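Local coordinates for protein agarase (Pseudoalteromonas fuliginea, PDB 6XJ9) that is a family 50 glycoside hydrolase that probably cleaves the beta-1,4-glycosidic bonds of agarose, a polysaccharide of red algae, at residues S57-Q62 against A71-S76; I188-Q193 against K199-K204; N527-D532 against A540-L545; K547-D552 against Q583-S588. One frame throughout, in Å; residues are numbered along the deposited sequence.

Interaction 1. Residues S57-Q62 against A71-S76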
# COMPACT_ATOMS: atom_id res chain seq x y z
N SER A 57 20.16 -15.06 -22.62
CA SER A 57 21.46 -14.93 -21.97
C SER A 57 21.29 -14.71 -20.46
O SER A 57 22.25 -14.38 -19.77
CB SER A 57 22.28 -13.83 -22.60
OG SER A 57 22.38 -14.00 -24.00
N VAL A 58 20.06 -14.89 -19.96
CA VAL A 58 19.74 -14.61 -18.58
C VAL A 58 19.59 -15.92 -17.81
O VAL A 58 19.10 -16.91 -18.36
CB VAL A 58 18.48 -13.72 -18.50
CG1 VAL A 58 17.87 -13.70 -17.10
CG2 VAL A 58 18.76 -12.31 -18.99
N LEU A 59 20.04 -15.94 -16.55
CA LEU A 59 19.77 -17.08 -15.68
C LEU A 59 18.45 -16.83 -14.96
O LEU A 59 18.37 -15.94 -14.12
CB LEU A 59 20.90 -17.23 -14.66
CG LEU A 59 22.29 -17.43 -15.25
CD1 LEU A 59 23.35 -17.36 -14.17
CD2 LEU A 59 22.37 -18.75 -16.00
N ASN A 60 17.43 -17.61 -15.32
CA ASN A 60 16.16 -17.57 -14.61
C ASN A 60 16.20 -18.67 -13.55
O ASN A 60 16.48 -19.83 -13.86
CB ASN A 60 14.95 -17.57 -15.54
CG ASN A 60 15.00 -16.46 -16.56
OD1 ASN A 60 14.37 -15.41 -16.39
ND2 ASN A 60 15.75 -16.66 -17.64
N VAL A 61 15.98 -18.27 -12.30
CA VAL A 61 16.16 -19.14 -11.16
C VAL A 61 14.80 -19.25 -10.48
O VAL A 61 14.25 -18.23 -10.06
CB VAL A 61 17.22 -18.57 -10.21
CG1 VAL A 61 17.49 -19.49 -9.02
CG2 VAL A 61 18.53 -18.22 -10.92
N GLN A 62 14.25 -20.47 -10.43
CA GLN A 62 13.04 -20.76 -9.67
C GLN A 62 13.41 -21.50 -8.39
O GLN A 62 13.66 -22.70 -8.41
CB GLN A 62 12.05 -21.57 -10.50
CG GLN A 62 11.27 -20.73 -11.50
CD GLN A 62 10.83 -21.50 -12.72
OE1 GLN A 62 10.80 -22.73 -12.72
NE2 GLN A 62 10.50 -20.78 -13.78
N ALA A 71 17.15 -22.67 -0.36
CA ALA A 71 17.36 -22.86 -1.79
C ALA A 71 18.44 -21.88 -2.25
O ALA A 71 18.58 -20.81 -1.66
CB ALA A 71 16.08 -22.63 -2.55
N SER A 72 19.21 -22.25 -3.28
CA SER A 72 20.32 -21.40 -3.67
C SER A 72 20.81 -21.66 -5.09
O SER A 72 20.62 -22.73 -5.66
CB SER A 72 21.46 -21.53 -2.68
OG SER A 72 22.16 -22.74 -2.89
N ILE A 73 21.48 -20.64 -5.65
CA ILE A 73 22.38 -20.81 -6.78
C ILE A 73 23.77 -20.40 -6.30
O ILE A 73 23.92 -19.37 -5.64
CB ILE A 73 21.90 -19.99 -8.00
CG1 ILE A 73 22.91 -20.04 -9.15
CG2 ILE A 73 21.56 -18.56 -7.60
CD1 ILE A 73 22.31 -19.75 -10.51
N VAL A 74 24.75 -21.26 -6.58
CA VAL A 74 26.11 -21.04 -6.11
C VAL A 74 27.01 -20.91 -7.33
O VAL A 74 27.07 -21.82 -8.15
CB VAL A 74 26.57 -22.19 -5.18
CG1 VAL A 74 28.00 -21.98 -4.70
CG2 VAL A 74 25.64 -22.40 -4.00
N PHE A 75 27.67 -19.76 -7.45
CA PHE A 75 28.67 -19.54 -8.48
C PHE A 75 30.04 -19.86 -7.89
O PHE A 75 30.44 -19.26 -6.89
CB PHE A 75 28.62 -18.10 -8.98
CG PHE A 75 27.27 -17.67 -9.51
CD1 PHE A 75 26.91 -17.90 -10.83
CD2 PHE A 75 26.36 -17.03 -8.68
CE1 PHE A 75 25.68 -17.49 -11.31
CE2 PHE A 75 25.12 -16.63 -9.17
CZ PHE A 75 24.78 -16.85 -10.48
N SER A 76 30.74 -20.82 -8.50
CA SER A 76 32.06 -21.25 -8.07
C SER A 76 32.95 -21.48 -9.28
O SER A 76 32.58 -22.21 -10.20
CB SER A 76 31.95 -22.47 -7.20
OG SER A 76 33.20 -22.77 -6.61
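Leu59 and Val61 face Ile73 and Phe75 across the interior of a beta-sandwich, the fold formed here by the carbohydrate-binding-module-like domain of the agarase. Strand 58-62 and strand 71-75 belong to its opposing layers: their axes come within 8.6 Å and run at 151°, and what joins them is apolar side-chain packing. Leu59 and Phe75 reach for each other from opposite directions. The leucine puts its CD1 methyl at the rim of the phenyl ring, in the ring plane, 3.7 Å from Phe75 CE1, so a methyl meets an aromatic edge. One face is taken from within the same strand: Ile73 CG1 stands 3.9 Å above the plane of the Phe75 ring, set off toward its rim. Ile73 itself has CG1 anti to the backbone N (chi1 174°), and with chi2 at 157° the chain stays extended and pushes its CD1 methyl toward the other layer. There it crosses Val61 at a slant. Strand 58-63 is bonded through its backbone to strand 199-210, Val61 pairing with Leu201, while Val52 of strand 50-55 packs on both Leu59 and Ile73. Tyr45 likewise touches Ile73 and Phe75 from strand 45-48. The CD1 methyl of Ile73 touches two partners, 4.1 Å from Val61 CG2 and, more loosely, 4.5 Å from Leu59 CD1.

Interaction 2. Residues I188-Q193 against K199-K204; sequences IAISVQ and KELAIK
Val192 lays its CG1 methyl against the aliphatic part of Lys199, 3.7 Å from Lys199 CG, and one step further along Ile190 meets Leu201. Each pair crosses at about a right angle. The lysine is far from extended: after a first torsion of -48° that sets CG beside the backbone N, it bends again at chi2, chi3 and chi4. The folded chain shows its CG methylene to the valine while its ammonium turns to a salt bridge with Glu647, which comes much later in the chain, just past strand 640-643. Five residues link the two strands, but they do not make a beta-hairpin. Strand 185-193 is hydrogen-bonded to strands 70-75 and 103-111, strand 199-210 to 58-63 and 89-97, so the chain passes from one layer of the beta-sandwich to the other, as in a beta-arch, and the strands face each other through side chains. They spread away from the turn: the CA atoms of Val192 and Lys199 are 7.6 Å apart, those of Ile190 and Leu201 9.9 Å. The wider gap is bridged by branches. Ile190 CG2, lying opposite the backbone N, comes to 3.9 Å from Leu201 CD2, the leucine holding its own CG in the same anti position (chi1 -173°). Within strand 188-193, Gln193 NE2 donates to Ser191 OG at 2.9 Å, with the hydroxyl oxygen near the amide plane.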
# COMPACT_ATOMS: atom_id res chain seq x y z
N ILE A 188 30.42 -17.48 -4.61
CA ILE A 188 29.38 -16.49 -4.39
C ILE A 188 28.06 -17.25 -4.36
O ILE A 188 27.73 -17.93 -5.33
CB ILE A 188 29.37 -15.44 -5.52
CG1 ILE A 188 30.59 -14.51 -5.48
CG2 ILE A 188 28.06 -14.64 -5.53
CD1 ILE A 188 30.77 -13.68 -6.73
N ALA A 189 27.31 -17.14 -3.25
CA ALA A 189 26.03 -17.83 -3.12
C ALA A 189 24.88 -16.82 -3.02
O ALA A 189 24.94 -15.89 -2.23
CB ALA A 189 26.06 -18.74 -1.91
N ILE A 190 23.83 -17.04 -3.81
CA ILE A 190 22.58 -16.31 -3.68
C ILE A 190 21.53 -17.30 -3.17
O ILE A 190 21.23 -18.25 -3.88
CB ILE A 190 22.15 -15.68 -5.02
CG1 ILE A 190 23.19 -14.69 -5.58
CG2 ILE A 190 20.76 -15.05 -4.93
CD1 ILE A 190 23.42 -13.46 -4.73
N SER A 191 20.99 -17.05 -1.96
CA SER A 191 20.03 -17.98 -1.37
C SER A 191 18.71 -17.31 -0.98
O SER A 191 18.64 -16.09 -0.80
CB SER A 191 20.63 -18.75 -0.20
OG SER A 191 20.97 -17.88 0.88
N VAL A 192 17.67 -18.15 -0.87
CA VAL A 192 16.37 -17.79 -0.32
C VAL A 192 16.14 -18.67 0.91
O VAL A 192 16.43 -19.87 0.87
CB VAL A 192 15.28 -17.95 -1.40
CG1 VAL A 192 13.87 -17.86 -0.84
CG2 VAL A 192 15.48 -16.95 -2.53
N GLN A 193 15.66 -18.06 2.01
CA GLN A 193 15.70 -18.70 3.32
C GLN A 193 14.37 -18.53 4.04
O GLN A 193 13.85 -17.42 4.14
CB GLN A 193 16.87 -18.15 4.14
CG GLN A 193 18.23 -18.50 3.55
CD GLN A 193 19.39 -17.98 4.37
OE1 GLN A 193 19.27 -17.67 5.55
NE2 GLN A 193 20.54 -17.86 3.72
N LYS A 199 10.00 -18.45 -4.64
CA LYS A 199 10.50 -17.17 -5.11
C LYS A 199 11.24 -17.39 -6.43
O LYS A 199 11.63 -18.52 -6.73
CB LYS A 199 11.42 -16.53 -4.07
CG LYS A 199 10.88 -16.52 -2.64
CD LYS A 199 9.53 -15.85 -2.53
CE LYS A 199 9.61 -14.44 -2.01
NZ LYS A 199 9.84 -14.36 -0.55
N GLU A 200 11.39 -16.31 -7.21
CA GLU A 200 12.06 -16.37 -8.50
C GLU A 200 13.04 -15.21 -8.62
O GLU A 200 12.89 -14.17 -7.98
CB GLU A 200 11.05 -16.21 -9.63
CG GLU A 200 10.22 -17.45 -9.89
CD GLU A 200 9.39 -17.31 -11.16
OE1 GLU A 200 8.20 -17.66 -11.13
OE2 GLU A 200 9.94 -16.85 -12.18
N LEU A 201 14.02 -15.38 -9.51
CA LEU A 201 15.02 -14.35 -9.72
C LEU A 201 15.58 -14.49 -11.12
O LEU A 201 15.81 -15.60 -11.60
CB LEU A 201 16.10 -14.50 -8.65
CG LEU A 201 17.16 -13.40 -8.59
CD1 LEU A 201 16.59 -12.12 -7.98
CD2 LEU A 201 18.36 -13.87 -7.79
N ALA A 202 15.77 -13.34 -11.78
CA ALA A 202 16.42 -13.29 -13.08
C ALA A 202 17.76 -12.56 -12.95
O ALA A 202 17.82 -11.44 -12.46
CB ALA A 202 15.50 -12.61 -14.08
N ILE A 203 18.83 -13.23 -13.40
CA ILE A 203 20.17 -12.69 -13.29
C ILE A 203 20.70 -12.38 -14.69
O ILE A 203 20.94 -13.29 -15.48
CB ILE A 203 21.06 -13.69 -12.53
CG1 ILE A 203 20.45 -14.06 -11.17
CG2 ILE A 203 22.49 -13.16 -12.40
CD1 ILE A 203 21.06 -15.28 -10.52
N LYS A 204 20.87 -11.09 -14.98
CA LYS A 204 21.30 -10.60 -16.28
C LYS A 204 22.83 -10.52 -16.35
O LYS A 204 23.40 -10.87 -17.38
CB LYS A 204 20.68 -9.23 -16.58
CG LYS A 204 21.11 -8.59 -17.90
CD LYS A 204 20.33 -7.35 -18.27
CE LYS A 204 18.94 -7.67 -18.77
NZ LYS A 204 18.27 -6.46 -19.32

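Interaction 3. Residues N527-D532 against A540-L545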
# COMPACT_ATOMS: atom_id res chain seq x y z
N ASN A 527 31.96 -27.69 28.04
CA ASN A 527 32.76 -26.77 28.84
C ASN A 527 32.64 -27.07 30.33
O ASN A 527 33.61 -26.96 31.07
CB ASN A 527 32.37 -25.31 28.58
CG ASN A 527 33.26 -24.34 29.33
OD1 ASN A 527 32.96 -23.95 30.45
ND2 ASN A 527 34.38 -23.98 28.71
N THR A 528 31.43 -27.41 30.79
CA THR A 528 31.22 -27.64 32.21
C THR A 528 31.90 -28.94 32.65
O THR A 528 32.42 -29.00 33.76
CB THR A 528 29.73 -27.56 32.57
OG1 THR A 528 29.24 -26.26 32.22
CG2 THR A 528 29.47 -27.82 34.03
N LEU A 529 31.89 -29.97 31.79
CA LEU A 529 32.49 -31.26 32.12
C LEU A 529 33.97 -31.08 32.45
O LEU A 529 34.54 -31.87 33.20
CB LEU A 529 32.33 -32.22 30.93
CG LEU A 529 30.98 -32.94 30.81
CD1 LEU A 529 30.82 -33.56 29.44
CD2 LEU A 529 30.83 -34.00 31.89
N GLY A 530 34.58 -30.03 31.88
CA GLY A 530 36.01 -29.77 31.98
C GLY A 530 36.39 -29.08 33.28
O GLY A 530 37.57 -28.81 33.52
N ARG A 531 35.38 -28.81 34.12
CA ARG A 531 35.54 -28.04 35.35
C ARG A 531 35.36 -28.94 36.57
O ARG A 531 34.95 -30.10 36.45
CB ARG A 531 34.61 -26.81 35.34
CG ARG A 531 34.78 -25.91 34.12
CD ARG A 531 33.74 -24.82 33.98
NE ARG A 531 33.84 -23.86 35.07
CZ ARG A 531 32.92 -22.96 35.40
NH1 ARG A 531 31.78 -22.87 34.73
NH2 ARG A 531 33.15 -22.15 36.42
N ASP A 532 35.66 -28.38 37.75
CA ASP A 532 35.74 -29.16 38.98
C ASP A 532 34.38 -29.17 39.69
O ASP A 532 33.80 -28.12 39.97
CB ASP A 532 36.84 -28.63 39.90
CG ASP A 532 37.15 -29.50 41.11
OD1 ASP A 532 36.49 -30.55 41.28
OD2 ASP A 532 38.04 -29.12 41.89
N ALA A 540 28.95 -30.79 39.50
CA ALA A 540 28.63 -31.73 40.57
C ALA A 540 27.36 -32.52 40.21
O ALA A 540 27.30 -33.72 40.49
CB ALA A 540 28.49 -31.01 41.89
N GLU A 541 26.39 -31.87 39.55
CA GLU A 541 25.19 -32.57 39.13
C GLU A 541 25.49 -33.53 37.98
O GLU A 541 24.98 -34.65 37.97
CB GLU A 541 24.03 -31.64 38.78
CG GLU A 541 22.75 -32.37 38.35
CD GLU A 541 22.01 -33.12 39.45
OE1 GLU A 541 22.49 -33.13 40.61
OE2 GLU A 541 20.96 -33.70 39.15
N PHE A 542 26.31 -33.09 37.01
CA PHE A 542 26.68 -33.93 35.88
C PHE A 542 27.40 -35.19 36.37
O PHE A 542 27.19 -36.28 35.84
CB PHE A 542 27.54 -33.14 34.89
CG PHE A 542 26.83 -32.07 34.07
CD1 PHE A 542 25.47 -31.86 34.16
CD2 PHE A 542 27.55 -31.30 33.16
CE1 PHE A 542 24.84 -30.89 33.39
CE2 PHE A 542 26.92 -30.33 32.39
CZ PHE A 542 25.56 -30.13 32.51
N SER A 543 28.27 -35.03 37.37
CA SER A 543 28.98 -36.16 37.96
C SER A 543 27.99 -37.16 38.55
O SER A 543 28.15 -38.36 38.36
CB SER A 543 29.97 -35.68 38.99
OG SER A 543 31.06 -35.03 38.36
N ARG A 544 26.97 -36.65 39.25
CA ARG A 544 25.95 -37.45 39.91
C ARG A 544 25.25 -38.35 38.89
O ARG A 544 25.12 -39.56 39.11
CB ARG A 544 24.98 -36.55 40.67
CG ARG A 544 24.09 -37.26 41.69
CD ARG A 544 23.02 -36.40 42.32
NE ARG A 544 21.97 -35.94 41.41
CZ ARG A 544 21.01 -36.69 40.87
NH1 ARG A 544 20.11 -36.13 40.07
NH2 ARG A 544 20.95 -37.99 41.11
N LEU A 545 24.86 -37.77 37.74
CA LEU A 545 24.03 -38.42 36.73
C LEU A 545 24.81 -39.50 35.99
O LEU A 545 24.23 -40.53 35.62
CB LEU A 545 23.48 -37.38 35.74
CG LEU A 545 22.42 -36.45 36.31
CD1 LEU A 545 22.14 -35.28 35.37
CD2 LEU A 545 21.14 -37.22 36.61
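Thr528 presses its methyl against the ring of Phe542, CG2 lying 3.9 Å from Phe542 CE2, and its CB is just as close to that carbon. The two side chains cross at about a right angle, and the methyl approaches the ring obliquely. A first torsion of -60° sorts the branches of the threonine: CG2 sits opposite the backbone N and goes to the phenylalanine, whereas OG1, beside that N, bonds to the carbonyl of Ile524 one helical turn earlier. The polar branch is thus satisfied inside its own helix and the apolar one is left for the contact. Leu529 joins in more loosely, CD2 reaching only to 4.4 Å from Phe542 CD2. Leu590 of helix 584-609 touches both Leu529 and Phe542 on this buried side. The outward side of helix 537-550 is of another kind. There Arg544, exposed, grips Glu541 side-on with two nitrogens: NE binds OE1 at 3.0 Å, close to the guanidinium plane, and NH1 binds OE2 at 2.7 Å, a salt bridge within the helix and one turn long. Around the connection, Lys539 NZ gives hydrogen bonds to the carbonyl oxygens of Leu529 and Arg531. The whole is a helix-loop-helix arrangement, two consecutive helices joined by a short connection and packed through apolar side chains against a third.

Interaction 4. Residues K547-D552 against Q583-S588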
# COMPACT_ATOMS: atom_id res chain seq x y z
N LYS A 547 27.51 -41.15 37.17
CA LYS A 547 27.78 -42.20 38.14
C LYS A 547 26.52 -43.03 38.35
O LYS A 547 26.60 -44.25 38.53
CB LYS A 547 28.22 -41.61 39.49
CG LYS A 547 29.62 -41.00 39.53
CD LYS A 547 29.92 -40.33 40.85
CE LYS A 547 31.24 -39.59 40.84
NZ LYS A 547 31.31 -38.60 41.95
N GLU A 548 25.36 -42.37 38.33
CA GLU A 548 24.10 -43.07 38.45
C GLU A 548 23.91 -44.00 37.25
O GLU A 548 23.37 -45.10 37.41
CB GLU A 548 22.94 -42.08 38.57
CG GLU A 548 21.58 -42.73 38.67
CD GLU A 548 20.40 -41.82 38.36
OE1 GLU A 548 20.58 -40.87 37.56
OE2 GLU A 548 19.31 -42.06 38.91
N LYS A 549 24.38 -43.58 36.07
CA LYS A 549 24.19 -44.32 34.84
C LYS A 549 25.24 -45.43 34.68
O LYS A 549 24.92 -46.50 34.17
CB LYS A 549 24.15 -43.40 33.61
CG LYS A 549 24.33 -44.09 32.25
CD LYS A 549 23.76 -43.33 31.06
CE LYS A 549 24.11 -43.96 29.72
NZ LYS A 549 23.54 -43.21 28.58
N TYR A 550 26.48 -45.16 35.10
CA TYR A 550 27.59 -46.01 34.71
C TYR A 550 28.17 -46.81 35.87
O TYR A 550 28.93 -47.75 35.64
CB TYR A 550 28.69 -45.22 34.00
CG TYR A 550 28.31 -44.82 32.60
CD1 TYR A 550 28.23 -45.77 31.59
CD2 TYR A 550 28.00 -43.50 32.29
CE1 TYR A 550 27.87 -45.41 30.30
CE2 TYR A 550 27.64 -43.13 31.01
CZ TYR A 550 27.57 -44.09 30.01
OH TYR A 550 27.22 -43.73 28.75
N THR A 551 27.82 -46.43 37.11
CA THR A 551 28.30 -47.11 38.30
C THR A 551 29.81 -46.92 38.41
O THR A 551 30.28 -46.16 39.25
CB THR A 551 27.87 -48.58 38.34
OG1 THR A 551 26.49 -48.67 37.95
CG2 THR A 551 28.06 -49.23 39.69
N ASP A 552 30.55 -47.62 37.53
CA ASP A 552 32.01 -47.58 37.48
C ASP A 552 32.44 -46.69 36.32
O ASP A 552 31.77 -46.67 35.28
CB ASP A 552 32.60 -48.98 37.28
CG ASP A 552 32.00 -50.05 38.17
OD1 ASP A 552 31.96 -49.83 39.40
OD2 ASP A 552 31.60 -51.11 37.63
N GLN A 583 28.90 -40.77 23.22
CA GLN A 583 28.65 -39.96 24.40
C GLN A 583 27.48 -39.00 24.21
O GLN A 583 27.01 -38.43 25.19
CB GLN A 583 29.88 -39.10 24.73
CG GLN A 583 30.10 -37.97 23.74
CD GLN A 583 31.50 -37.43 23.82
OE1 GLN A 583 32.11 -37.39 24.88
NE2 GLN A 583 32.02 -37.00 22.68
N LEU A 584 27.02 -38.80 22.96
CA LEU A 584 26.06 -37.74 22.68
C LEU A 584 24.73 -38.02 23.39
O LEU A 584 23.96 -37.10 23.65
CB LEU A 584 25.90 -37.54 21.16
CG LEU A 584 27.09 -36.92 20.43
CD1 LEU A 584 26.74 -36.63 18.97
CD2 LEU A 584 27.58 -35.64 21.11
N VAL A 585 24.50 -39.29 23.75
CA VAL A 585 23.27 -39.63 24.46
C VAL A 585 23.36 -39.06 25.87
O VAL A 585 22.39 -38.52 26.40
CB VAL A 585 22.97 -41.15 24.42
CG1 VAL A 585 21.95 -41.56 25.47
CG2 VAL A 585 22.50 -41.60 23.04
N ASP A 586 24.57 -39.11 26.45
CA ASP A 586 24.86 -38.54 27.75
C ASP A 586 24.86 -37.01 27.69
O ASP A 586 24.40 -36.37 28.64
CB ASP A 586 26.17 -39.12 28.31
CG ASP A 586 26.13 -40.64 28.39
OD1 ASP A 586 25.07 -41.16 28.75
OD2 ASP A 586 27.13 -41.29 28.04
N PHE A 587 25.38 -36.44 26.60
CA PHE A 587 25.40 -34.99 26.41
C PHE A 587 23.97 -34.46 26.44
O PHE A 587 23.70 -33.40 27.01
CB PHE A 587 26.14 -34.62 25.12
CG PHE A 587 27.66 -34.66 25.20
CD1 PHE A 587 28.31 -35.39 26.19
CD2 PHE A 587 28.44 -33.95 24.30
CE1 PHE A 587 29.70 -35.42 26.26
CE2 PHE A 587 29.82 -34.00 24.35
CZ PHE A 587 30.45 -34.72 25.34
N SER A 588 23.06 -35.24 25.85
CA SER A 588 21.64 -34.93 25.79
C SER A 588 21.01 -34.97 27.18
O SER A 588 20.18 -34.13 27.50
CB SER A 588 20.97 -35.86 24.84
OG SER A 588 19.82 -35.24 24.29
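Asp586 receives two side chains of helix 537-550 at once, one on each carboxylate oxygen. Lys549 NZ forms a salt bridge with OD1 of Asp586 at 2.6 Å, using the syn lone pair of that oxygen, and the hydroxyl of Tyr550 donates to Asp586 OD2 at 2.5 Å, also on the syn side and 16° out of the carboxylate plane. OD2 takes a further bond from the indole NE1 of Trp560, so three donors hold the carboxylate and fix its rotation. The Tyr550 ring and the carboxylate stand nearly perpendicular, their planes 84° apart, with the aspartate meeting the hydroxyl end of the ring at its edge. Lys549 reaches this far because CG is anti to the backbone N (chi1 164°) and the rest of the chain runs extended. On the way it lies along its neighbour: Lys549 CG rests 3.6 Å above the Tyr550 ring, offset toward the rim. With an alanine in place of Asp586, the Lys549 ammonium would probably lose its counter-charge, and the Tyr550 hydroxyl and Trp560 N-H their shared acceptor. Further out the contact becomes thin, with Val585 CG1 3.9 Å from Lys549 NZ, both residues exposed. The contact ties the last turn of helix 537-550 to the first turn of helix 584-609; Leu556 and Val559 of helix 553-560 pack on Tyr550, and Val525 and Ile526 of helix 523-529 on Phe587.

The four contacts form two pairs that follow one another along the chain. Interactions 1 and 2 have centres about 6 Å apart in the beta-sandwich of the carbohydrate-binding-module-like domain; strand 58-63 neighbours 199-210, and 70-75 neighbours 185-193, so the two describe adjoining parts of one interior. Interactions 3 and 4 lie in a helical region with centres about 11 Å apart; both use helix 537-550, and Leu529 of the one packs on Phe587 of the other. Between the pairs the centres are about 46 to 49 Å apart and no atoms touch, consistent with a sandwich core and a helical cluster that pack independently of each other.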